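Local coordinates for protein anti-H(O) lectin 1 (Ulex europaeus, PDB 1FX5) that binds carbohydrate as an L-fucose-specific, calcium- and manganese-containing legume lectin that recognises the O(H) blood-group determinant, at residues S1-F6 against T234-N239; L65-T70 against Y174-K179. One frame throughout, in Å; residues are numbered along the deposited sequence.

Contact 1: S1-F6 against T234-N239. Unlike the reference sequence in segment 234-239: T236 (reference Asn), F237 (reference Leu).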
# COMPACT_ATOMS: atom_id res chain seq x y z
N SER A 1 -3.04 -8.28 0.65
CA SER A 1 -2.89 -8.53 2.10
C SER A 1 -4.27 -8.89 2.60
O SER A 1 -5.20 -8.93 1.80
CB SER A 1 -2.39 -7.28 2.82
OG SER A 1 -3.29 -6.20 2.67
N ASP A 2 -4.39 -9.20 3.88
CA ASP A 2 -5.66 -9.55 4.50
C ASP A 2 -6.20 -8.30 5.20
O ASP A 2 -7.41 -8.11 5.30
CB ASP A 2 -5.51 -10.67 5.53
CG ASP A 2 -5.12 -12.00 4.89
OD1 ASP A 2 -6.02 -12.73 4.45
OD2 ASP A 2 -3.91 -12.31 4.83
N ASP A 3 -5.28 -7.49 5.74
CA ASP A 3 -5.62 -6.25 6.43
C ASP A 3 -4.77 -5.15 5.84
O ASP A 3 -3.59 -5.36 5.50
CB ASP A 3 -5.27 -6.32 7.92
CG ASP A 3 -6.21 -7.18 8.73
OD1 ASP A 3 -5.82 -7.58 9.84
OD2 ASP A 3 -7.33 -7.46 8.28
N LEU A 4 -5.39 -3.98 5.70
CA LEU A 4 -4.72 -2.80 5.16
C LEU A 4 -5.37 -1.57 5.79
O LEU A 4 -6.60 -1.48 5.91
CB LEU A 4 -4.81 -2.72 3.63
CG LEU A 4 -4.10 -1.48 3.07
CD1 LEU A 4 -2.61 -1.65 3.25
CD2 LEU A 4 -4.40 -1.27 1.60
N SER A 5 -4.54 -0.61 6.13
CA SER A 5 -5.00 0.61 6.74
C SER A 5 -3.95 1.70 6.52
O SER A 5 -2.73 1.45 6.61
CB SER A 5 -5.18 0.32 8.22
OG SER A 5 -5.74 1.40 8.93
N PHE A 6 -4.40 2.90 6.15
CA PHE A 6 -3.50 4.02 5.93
C PHE A 6 -4.23 5.29 6.29
O PHE A 6 -5.47 5.31 6.33
CB PHE A 6 -2.96 4.07 4.47
CG PHE A 6 -4.03 4.13 3.41
CD1 PHE A 6 -4.71 5.33 3.14
CD2 PHE A 6 -4.28 3.04 2.60
CE1 PHE A 6 -5.62 5.44 2.08
CE2 PHE A 6 -5.17 3.14 1.55
CZ PHE A 6 -5.84 4.34 1.29
N THR A 234 -9.52 1.68 5.87
CA THR A 234 -9.18 0.43 6.51
C THR A 234 -10.09 -0.70 6.04
O THR A 234 -11.33 -0.52 5.92
CB THR A 234 -9.18 0.56 8.06
OG1 THR A 234 -9.04 -0.73 8.66
CG2 THR A 234 -10.47 1.10 8.53
N SER A 235 -9.49 -1.84 5.66
CA SER A 235 -10.25 -3.00 5.21
C SER A 235 -9.72 -4.21 5.95
O SER A 235 -8.52 -4.28 6.29
CB SER A 235 -10.16 -3.25 3.71
OG SER A 235 -8.82 -3.48 3.31
N THR A 236 -10.62 -5.17 6.16
CA THR A 236 -10.26 -6.39 6.87
C THR A 236 -11.27 -7.50 6.54
O THR A 236 -12.42 -7.22 6.15
CB THR A 236 -10.29 -6.13 8.40
OG1 THR A 236 -9.87 -7.31 9.10
CG2 THR A 236 -11.69 -5.80 8.87
N PHE A 237 -10.81 -8.75 6.64
CA PHE A 237 -11.65 -9.92 6.39
C PHE A 237 -12.10 -10.43 7.77
O PHE A 237 -13.10 -11.14 7.91
CB PHE A 237 -10.85 -11.03 5.71
CG PHE A 237 -10.71 -10.87 4.24
CD1 PHE A 237 -11.68 -11.36 3.39
CD2 PHE A 237 -9.59 -10.28 3.71
CE1 PHE A 237 -11.52 -11.28 2.02
CE2 PHE A 237 -9.42 -10.20 2.35
CZ PHE A 237 -10.39 -10.70 1.50
N ILE A 238 -11.35 -10.05 8.79
CA ILE A 238 -11.64 -10.47 10.14
C ILE A 238 -12.40 -9.37 10.91
O ILE A 238 -11.89 -8.73 11.83
CB ILE A 238 -10.29 -11.03 10.78
CG1 ILE A 238 -10.54 -12.42 11.40
CG2 ILE A 238 -9.63 -10.06 11.75
CD1 ILE A 238 -11.18 -13.41 10.45
N ASN A 239 -13.63 -9.11 10.47
CA ASN A 239 -14.45 -8.08 11.13
C ASN A 239 -14.96 -8.54 12.51
O ASN A 239 -15.38 -9.70 12.68
CB ASN A 239 -15.61 -7.67 10.23
O HOH W 1 -8.46 -6.42 2.87
O HOH W 2 -8.18 -10.04 7.71

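Contact 2: L65-T70 against Y174-K179. Unlike the reference sequence in segment 65-70: L65 (reference Val).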
# COMPACT_ATOMS: atom_id res chain seq x y z
N LEU A 65 -15.54 -12.32 1.99
CA LEU A 65 -15.69 -10.96 1.51
C LEU A 65 -15.21 -9.99 2.61
O LEU A 65 -15.56 -10.15 3.78
CB LEU A 65 -17.17 -10.77 1.17
CG LEU A 65 -17.72 -9.44 0.65
CD1 LEU A 65 -16.91 -8.95 -0.54
CD2 LEU A 65 -19.20 -9.64 0.27
N ALA A 66 -14.39 -9.00 2.25
CA ALA A 66 -13.90 -8.04 3.25
C ALA A 66 -14.86 -6.89 3.61
O ALA A 66 -15.79 -6.59 2.87
CB ALA A 66 -12.55 -7.48 2.81
N SER A 67 -14.70 -6.33 4.80
CA SER A 67 -15.51 -5.21 5.26
C SER A 67 -14.54 -4.01 5.23
O SER A 67 -13.31 -4.20 5.35
CB SER A 67 -15.97 -5.44 6.70
OG SER A 67 -16.98 -6.42 6.76
N PHE A 68 -15.06 -2.80 5.03
CA PHE A 68 -14.19 -1.64 5.01
C PHE A 68 -14.89 -0.38 5.46
O PHE A 68 -16.14 -0.31 5.53
CB PHE A 68 -13.54 -1.43 3.61
CG PHE A 68 -14.49 -0.92 2.52
CD1 PHE A 68 -14.97 -1.78 1.54
CD2 PHE A 68 -14.85 0.43 2.46
CE1 PHE A 68 -15.80 -1.31 0.50
CE2 PHE A 68 -15.67 0.90 1.44
CZ PHE A 68 -16.15 0.03 0.46
N ILE A 69 -14.09 0.62 5.81
CA ILE A 69 -14.60 1.89 6.24
C ILE A 69 -13.61 2.93 5.76
O ILE A 69 -12.41 2.68 5.76
CB ILE A 69 -14.74 1.98 7.77
CG1 ILE A 69 -15.32 3.33 8.17
CG2 ILE A 69 -13.39 1.88 8.41
CD1 ILE A 69 -15.46 3.49 9.66
N THR A 70 -14.11 4.05 5.26
CA THR A 70 -13.25 5.13 4.77
C THR A 70 -13.91 6.46 5.17
O THR A 70 -15.14 6.55 5.30
CB THR A 70 -13.07 5.05 3.23
OG1 THR A 70 -11.99 5.90 2.82
CG2 THR A 70 -14.33 5.48 2.49
N TYR A 174 -18.76 -0.52 4.41
CA TYR A 174 -19.29 -1.70 3.74
C TYR A 174 -19.18 -2.80 4.79
O TYR A 174 -18.09 -3.09 5.29
CB TYR A 174 -18.53 -2.08 2.46
CG TYR A 174 -19.18 -3.27 1.75
CD1 TYR A 174 -20.42 -3.15 1.11
CD2 TYR A 174 -18.57 -4.52 1.75
CE1 TYR A 174 -21.04 -4.25 0.50
CE2 TYR A 174 -19.18 -5.63 1.15
CZ TYR A 174 -20.41 -5.49 0.53
OH TYR A 174 -21.00 -6.61 -0.04
N GLU A 175 -20.33 -3.33 5.21
CA GLU A 175 -20.35 -4.40 6.20
C GLU A 175 -20.65 -5.68 5.42
O GLU A 175 -21.78 -5.91 4.99
CB GLU A 175 -21.45 -4.15 7.23
CG GLU A 175 -21.49 -5.25 8.26
CD GLU A 175 -22.79 -5.27 9.02
OE1 GLU A 175 -23.61 -6.20 8.78
OE2 GLU A 175 -23.00 -4.37 9.86
N ALA A 176 -19.64 -6.54 5.30
CA ALA A 176 -19.77 -7.81 4.56
C ALA A 176 -20.87 -8.79 4.98
O ALA A 176 -21.49 -9.41 4.10
CB ALA A 176 -18.40 -8.53 4.51
N SER A 177 -21.11 -8.95 6.28
CA SER A 177 -22.14 -9.88 6.76
C SER A 177 -23.54 -9.57 6.23
O SER A 177 -24.25 -10.49 5.83
CB SER A 177 -22.14 -9.99 8.30
OG SER A 177 -22.25 -8.71 8.90
N SER A 178 -23.94 -8.30 6.20
CA SER A 178 -25.28 -8.02 5.68
C SER A 178 -25.22 -7.46 4.26
O SER A 178 -26.26 -7.23 3.66
CB SER A 178 -26.02 -7.04 6.56
OG SER A 178 -25.34 -5.81 6.53
N LYS A 179 -24.01 -7.27 3.72
CA LYS A 179 -23.80 -6.72 2.35
C LYS A 179 -24.35 -5.29 2.17
O LYS A 179 -24.71 -4.89 1.06
CB LYS A 179 -24.41 -7.67 1.30
CG LYS A 179 -23.58 -8.92 1.14
CD LYS A 179 -24.21 -9.93 0.21
CE LYS A 179 -25.19 -10.81 0.93
NZ LYS A 179 -25.66 -11.88 -0.00

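Contact 1: S1-F6 against T234-N239
In the back sheet of the legume lectin jelly roll the N-terminal strand and the C-terminal strand run antiparallel, with strands 3-6 and 234-236 at 172° to each other, and here L4 faces S235 as a hydrogen-bonded pair. L4 N donates to S235 O, and S235 N returns a shorter bond to L4 O (2.9 Å). The next pair, S5 with T234, is non-hydrogen-bonded: S5 OG, anti to its backbone N (chi1 -175°), rests 3.6 Å from T234 CB on the partly exposed face, while L4 and S235 turn to the buried face and meet I55. The D3 and T236 side chains run alongside each other in the same direction, and T236 OG1 donates to the syn side of D3 OD2 (2.7 Å), 32° out of the carboxylate plane. The same OG1 accepts from I238 N in an ST turn, which ties the strand end to the turn after it. At the other edge of strand 3-6 a strand of the second subunit pairs antiparallel, continuing the sheet across the dimer; D2 OD2 accepts from K9 N of that subunit. Water 1 joins D2 O to S235 OG, and water 2 donates to D3 OD2 (2.8 Å) while accepting from F237 N (3.1 Å). The F237 ring presents its edge to D2 O, with CD2 3.5 Å from that oxygen.

Contact 2: L65-T70 against Y174-K179
Y174 reaches across to F68, A66 and L65 in turn as its side chain extends from the backbone. Its CB sits over one face of the F68 ring, offset toward the rim, in a CH-pi contact 3.7 Å from the ring centroid; the closest ring atom is F68 CE1, 3.4 Å from Y174 CB. CG, anti to the backbone N (chi1 -177°), has F68 CE1 as its nearest atom in that ring. The two rings are only 27° from parallel but slipped past each other, with centroids 6.0 Å apart, so they hardly stack. CD2 then brings the ring edge to A66 O (3.6 Å), which lies in the ring plane. Farther out, CE2 packs against L65 CD2, and the OH touches the same methyl at 3.5 Å, the leucine crossing the tyrosine at about a right angle. The hydroxyl's polar partner is V200 O, and L202 adds to the apolar surroundings of both L65 and Y174. This packing belongs to neighbouring antiparallel strands of the legume lectin back sheet, 64-78 and 168-175, near the turn that leads into strand 180-187. F68 and Y174 form a hydrogen-bonded pair: Y174 N donates to F68 O (2.9 Å), and F68 N to Y174 O. Past the pair a side chain serves as acceptor: S67 OG takes the A176 N-H in a bond of 3.0 Å at 163°. A176 CB points back toward segment 65-70, where it meets L65 O and S67 OG. Within the turn, S177 OG and S178 OG grip E175 OE1 from opposite faces of its carboxylate plane.

In the fold
Strands 224-236 and 64-78 are neighbours, so the two contacts are successive steps across the same sheet, their centres about 10 Å apart. Probable backbone hydrogen bonds from S67 N to T236 O and from I69 N to T234 O join them directly. Both segments of contact 2 fall between those of contact 1 in the sequence. Both contacts are partly buried and lie away from the calcium, manganese and glycan sites. Contact 1 stands at the subunit interface and relies on hydroxyl, carboxylate and water bonds beyond its ladder; contact 2, which touches no other protein chain of the assembly, has more aromatic and aliphatic packing, with a serine hydroxyl bonding its turn.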